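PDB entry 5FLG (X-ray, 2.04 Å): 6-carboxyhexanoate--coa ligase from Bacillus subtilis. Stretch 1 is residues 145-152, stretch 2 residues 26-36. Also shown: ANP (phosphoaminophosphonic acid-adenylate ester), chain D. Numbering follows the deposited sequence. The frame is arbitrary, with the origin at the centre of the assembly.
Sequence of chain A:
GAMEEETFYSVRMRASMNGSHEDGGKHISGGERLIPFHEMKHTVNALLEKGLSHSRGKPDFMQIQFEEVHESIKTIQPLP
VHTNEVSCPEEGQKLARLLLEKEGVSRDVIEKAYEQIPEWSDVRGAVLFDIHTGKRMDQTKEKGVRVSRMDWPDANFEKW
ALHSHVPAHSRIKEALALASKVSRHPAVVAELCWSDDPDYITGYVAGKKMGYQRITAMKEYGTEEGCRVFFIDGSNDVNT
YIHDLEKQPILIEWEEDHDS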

# COMPACT_ATOMS: atom_id res chain seq x y z
N VAL A 145 10.82 -12.85 8.83
CA VAL A 145 9.48 -12.98 9.35
C VAL A 145 9.13 -11.64 9.95
O VAL A 145 9.87 -11.13 10.79
CB VAL A 145 9.39 -14.07 10.44
CG1 VAL A 145 8.04 -14.04 11.14
CG2 VAL A 145 9.64 -15.45 9.83
N ARG A 146 8.01 -11.08 9.54
CA ARG A 146 7.67 -9.70 9.92
C ARG A 146 6.53 -9.72 10.91
O ARG A 146 5.42 -10.05 10.58
CB ARG A 146 7.31 -8.86 8.71
CG ARG A 146 7.25 -7.36 9.02
CD ARG A 146 8.62 -6.67 9.09
NE ARG A 146 8.47 -5.30 9.60
CZ ARG A 146 9.42 -4.37 9.73
NH1 ARG A 146 10.67 -4.62 9.38
NH2 ARG A 146 9.11 -3.20 10.31
N VAL A 147 6.83 -9.42 12.16
CA VAL A 147 5.82 -9.38 13.20
C VAL A 147 4.90 -8.20 12.96
O VAL A 147 5.35 -7.09 12.65
CB VAL A 147 6.49 -9.26 14.57
CG1 VAL A 147 5.44 -9.24 15.67
CG2 VAL A 147 7.46 -10.42 14.77
N SER A 148 3.61 -8.46 12.99
CA SER A 148 2.64 -7.48 12.63
C SER A 148 1.48 -7.46 13.64
O SER A 148 1.37 -8.34 14.49
CB SER A 148 2.16 -7.81 11.23
OG SER A 148 1.36 -6.78 10.72
N ARG A 149 0.61 -6.45 13.53
CA ARG A 149 -0.65 -6.40 14.26
C ARG A 149 -0.41 -6.30 15.74
O ARG A 149 -1.06 -6.99 16.54
CB ARG A 149 -1.48 -7.63 13.98
CG ARG A 149 -1.99 -7.64 12.56
CD ARG A 149 -2.78 -8.90 12.30
NE ARG A 149 -3.34 -8.85 10.95
CZ ARG A 149 -4.45 -9.49 10.60
NH1 ARG A 149 -5.05 -10.31 11.48
NH2 ARG A 149 -4.93 -9.32 9.39
N MET A 150 0.59 -5.49 16.10
CA MET A 150 0.78 -5.11 17.49
C MET A 150 0.93 -3.60 17.57
O MET A 150 1.34 -2.97 16.60
CB MET A 150 1.98 -5.79 18.08
CG MET A 150 3.33 -5.28 17.57
SD MET A 150 3.73 -5.91 15.94
CE MET A 150 5.46 -5.49 15.80
N ASP A 151 0.58 -3.02 18.71
CA ASP A 151 0.70 -1.55 18.89
C ASP A 151 0.47 -1.24 20.35
O ASP A 151 0.14 -2.15 21.15
CB ASP A 151 -0.37 -0.85 18.06
CG ASP A 151 0.03 0.59 17.64
OD1 ASP A 151 0.90 1.21 18.29
OD2 ASP A 151 -0.50 1.05 16.61
N TRP A 152 0.64 0.03 20.71
CA TRP A 152 0.64 0.48 22.07
C TRP A 152 0.12 1.91 22.03
O TRP A 152 0.83 2.78 21.58
CB TRP A 152 2.07 0.49 22.59
CG TRP A 152 2.19 0.65 24.05
CD1 TRP A 152 1.27 1.20 24.88
CD2 TRP A 152 3.36 0.46 24.84
NE1 TRP A 152 1.76 1.29 26.14
CE2 TRP A 152 3.05 0.84 26.14
CE3 TRP A 152 4.65 0.04 24.55
CZ2 TRP A 152 3.92 0.62 27.20
CZ3 TRP A 152 5.54 -0.05 25.57
CH2 TRP A 152 5.19 0.24 26.89
PG ANP D . 12.43 1.63 10.98
O1G ANP D . 11.78 2.65 10.10
O2G ANP D . 13.87 1.97 11.28
O3G ANP D . 11.68 1.26 12.22
PB ANP D . 12.49 -1.33 10.68
O1B ANP D . 11.38 -1.41 11.66
O2B ANP D . 12.62 -2.21 9.50
N3B ANP D . 12.47 0.25 9.97
PA ANP D . 14.13 -1.23 13.05
O1A ANP D . 15.38 -0.54 13.34
O2A ANP D . 12.83 -0.88 13.71
O3A ANP D . 13.91 -1.37 11.46
O5' ANP D . 14.47 -2.81 13.39
C5' ANP D . 15.76 -3.32 13.23
C4' ANP D . 15.70 -4.67 12.52
O4' ANP D . 14.84 -5.54 13.26
C3' ANP D . 15.11 -4.55 11.12
O3' ANP D . 16.13 -4.38 10.14
C2' ANP D . 14.46 -5.89 10.93
O2' ANP D . 15.46 -6.84 10.58
C1' ANP D . 13.97 -6.19 12.32
N9 ANP D . 12.58 -5.76 12.44
C8 ANP D . 12.09 -4.47 12.54
N7 ANP D . 10.74 -4.49 12.71
C5 ANP D . 10.37 -5.81 12.67
C6 ANP D . 9.11 -6.57 12.74
N6 ANP D . 7.92 -5.97 12.86
N1 ANP D . 9.16 -7.92 12.68
C2 ANP D . 10.33 -8.56 12.52
N3 ANP D . 11.53 -7.96 12.52
C4 ANP D . 11.58 -6.61 12.48
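Stretch 2 26-36: KHISGGERLIP

The contact between residues 26-36 and 145-152 is a polar, ligand-bridged one, in which an extended strand is fastened to a mostly irregular segment by two salt bridges rather than by a continuous backbone ladder. It illustrates how segments more than a hundred residues apart in sequence can be pinned side by side through a few charged side chains. Stretch 2 is a strand, largely extended, with a local departure at Ile-28 (phi/psi -101°/-56°), whereas stretch 1 is loop except for a short strand at Met-150 and Asp-151. The touching parts run in broadly the same direction, 35° apart, with Ser-148 CA 5.9 Å from Glu-32 CA and Asp-151 CA 5.4 Å from Arg-33 CA. The two stretches bury 504 Å² between them, both sides summed.

At the first anchor, the guanidinium of Arg-146 meets the carboxylate of Glu-32 with two hydrogen bonds, Arg-146 NE to Glu-32 OE1 at 3.1 Å and Arg-146 NH2 to Glu-32 OE2 at 3.0 Å. In both residues the CA-to-CB bond points toward the other stretch. The absence of a side chain at Gly-30 matters here, because an ideal CB would lie 2.7 Å from Arg-146 NH2 and clash with it.

The second anchor centres on Asp-151, whose OD2 accepts from Arg-33 NE at 2.7 Å and from the backbone Leu-34 N at 3.0 Å. Arg-33 sets out away from stretch 1, yet its chain folds back to reach the carboxylate. Beside the second anchor, Leu-34 CD2 packs 3.7 Å from Arg-149 O; a water accepts from Arg-149 N and donates to Arg-33 O, 2.9 Å from each.

The nucleotide analogue ties the arrangement together. His-27 NE2 and Arg-146 NH1 both donate to ANP O2B, at 2.7 and 3.1 Å, while ANP N6 donates to Val-147 O at 2.8 Å and, weakly, to Glu-32 OE2 at 3.0 Å.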

# COMPACT_ATOMS: atom_id res chain seq x y z
N LYS A 26 17.36 -1.55 -1.51
CA LYS A 26 17.72 -1.38 -0.11
C LYS A 26 16.47 -1.08 0.72
O LYS A 26 15.73 -0.15 0.41
CB LYS A 26 18.71 -0.22 0.04
CG LYS A 26 19.20 -0.02 1.47
CD LYS A 26 20.14 1.16 1.58
CE LYS A 26 20.40 1.48 3.04
NZ LYS A 26 21.06 2.81 3.23
N HIS A 27 16.20 -1.95 1.69
CA HIS A 27 15.17 -1.72 2.72
C HIS A 27 15.46 -0.41 3.44
O HIS A 27 16.55 -0.22 3.97
CB HIS A 27 15.19 -2.88 3.74
CG HIS A 27 14.29 -2.67 4.92
ND1 HIS A 27 12.92 -2.63 4.81
CD2 HIS A 27 14.56 -2.46 6.23
CE1 HIS A 27 12.38 -2.38 5.99
NE2 HIS A 27 13.36 -2.29 6.88
N ILE A 28 14.52 0.51 3.45
CA ILE A 28 14.75 1.76 4.17
C ILE A 28 14.02 1.73 5.51
O ILE A 28 14.63 1.89 6.60
CB ILE A 28 14.24 2.99 3.39
CG1 ILE A 28 15.02 3.21 2.10
CG2 ILE A 28 14.33 4.23 4.27
CD1 ILE A 28 16.44 3.64 2.33
N SER A 29 12.72 1.51 5.44
CA SER A 29 11.87 1.55 6.61
C SER A 29 10.70 0.56 6.52
O SER A 29 10.23 0.22 5.44
CB SER A 29 11.32 2.96 6.80
OG SER A 29 10.61 3.05 8.02
N GLY A 30 10.23 0.12 7.69
CA GLY A 30 9.01 -0.67 7.79
C GLY A 30 8.26 -0.26 9.04
O GLY A 30 8.86 0.12 10.02
N GLY A 31 6.95 -0.32 9.01
CA GLY A 31 6.20 -0.09 10.23
C GLY A 31 4.92 -0.89 10.28
O GLY A 31 4.34 -1.26 9.25
N GLU A 32 4.41 -1.07 11.49
CA GLU A 32 3.12 -1.71 11.64
C GLU A 32 2.35 -1.18 12.80
O GLU A 32 2.92 -0.85 13.80
CB GLU A 32 3.31 -3.25 11.76
CG GLU A 32 4.54 -3.63 12.54
CD GLU A 32 5.80 -3.64 11.71
OE1 GLU A 32 5.78 -4.19 10.59
OE2 GLU A 32 6.85 -3.20 12.23
N ARG A 33 1.05 -1.03 12.65
CA ARG A 33 0.25 -0.34 13.65
C ARG A 33 -1.06 -1.09 13.71
O ARG A 33 -1.40 -1.82 12.80
CB ARG A 33 -0.02 1.14 13.25
CG ARG A 33 1.23 2.00 13.15
CD ARG A 33 1.89 2.29 14.50
NE ARG A 33 0.95 3.01 15.36
CZ ARG A 33 0.65 4.31 15.24
NH1 ARG A 33 1.29 5.07 14.37
NH2 ARG A 33 -0.30 4.84 15.99
N LEU A 34 -1.74 -0.97 14.84
CA LEU A 34 -3.06 -1.53 15.00
C LEU A 34 -3.97 -0.49 15.69
O LEU A 34 -3.74 -0.14 16.82
CB LEU A 34 -2.93 -2.79 15.84
CG LEU A 34 -4.18 -3.60 16.13
CD1 LEU A 34 -4.64 -4.26 14.84
CD2 LEU A 34 -3.88 -4.64 17.21
N ILE A 35 -5.05 -0.09 15.03
CA ILE A 35 -5.74 1.13 15.42
C ILE A 35 -7.22 1.08 15.12
O ILE A 35 -7.67 0.35 14.24
CB ILE A 35 -5.18 2.36 14.67
CG1 ILE A 35 -5.21 2.08 13.16
CG2 ILE A 35 -3.78 2.68 15.16
CD1 ILE A 35 -5.40 3.36 12.33
N PRO A 36 -8.00 1.81 15.92
CA PRO A 36 -9.36 2.11 15.51
C PRO A 36 -9.42 3.02 14.29
O PRO A 36 -8.45 3.74 14.00
CB PRO A 36 -9.95 2.82 16.73
CG PRO A 36 -8.81 3.24 17.56
CD PRO A 36 -7.55 2.62 17.05
O HOH W 1 -0.11 -4.20 11.82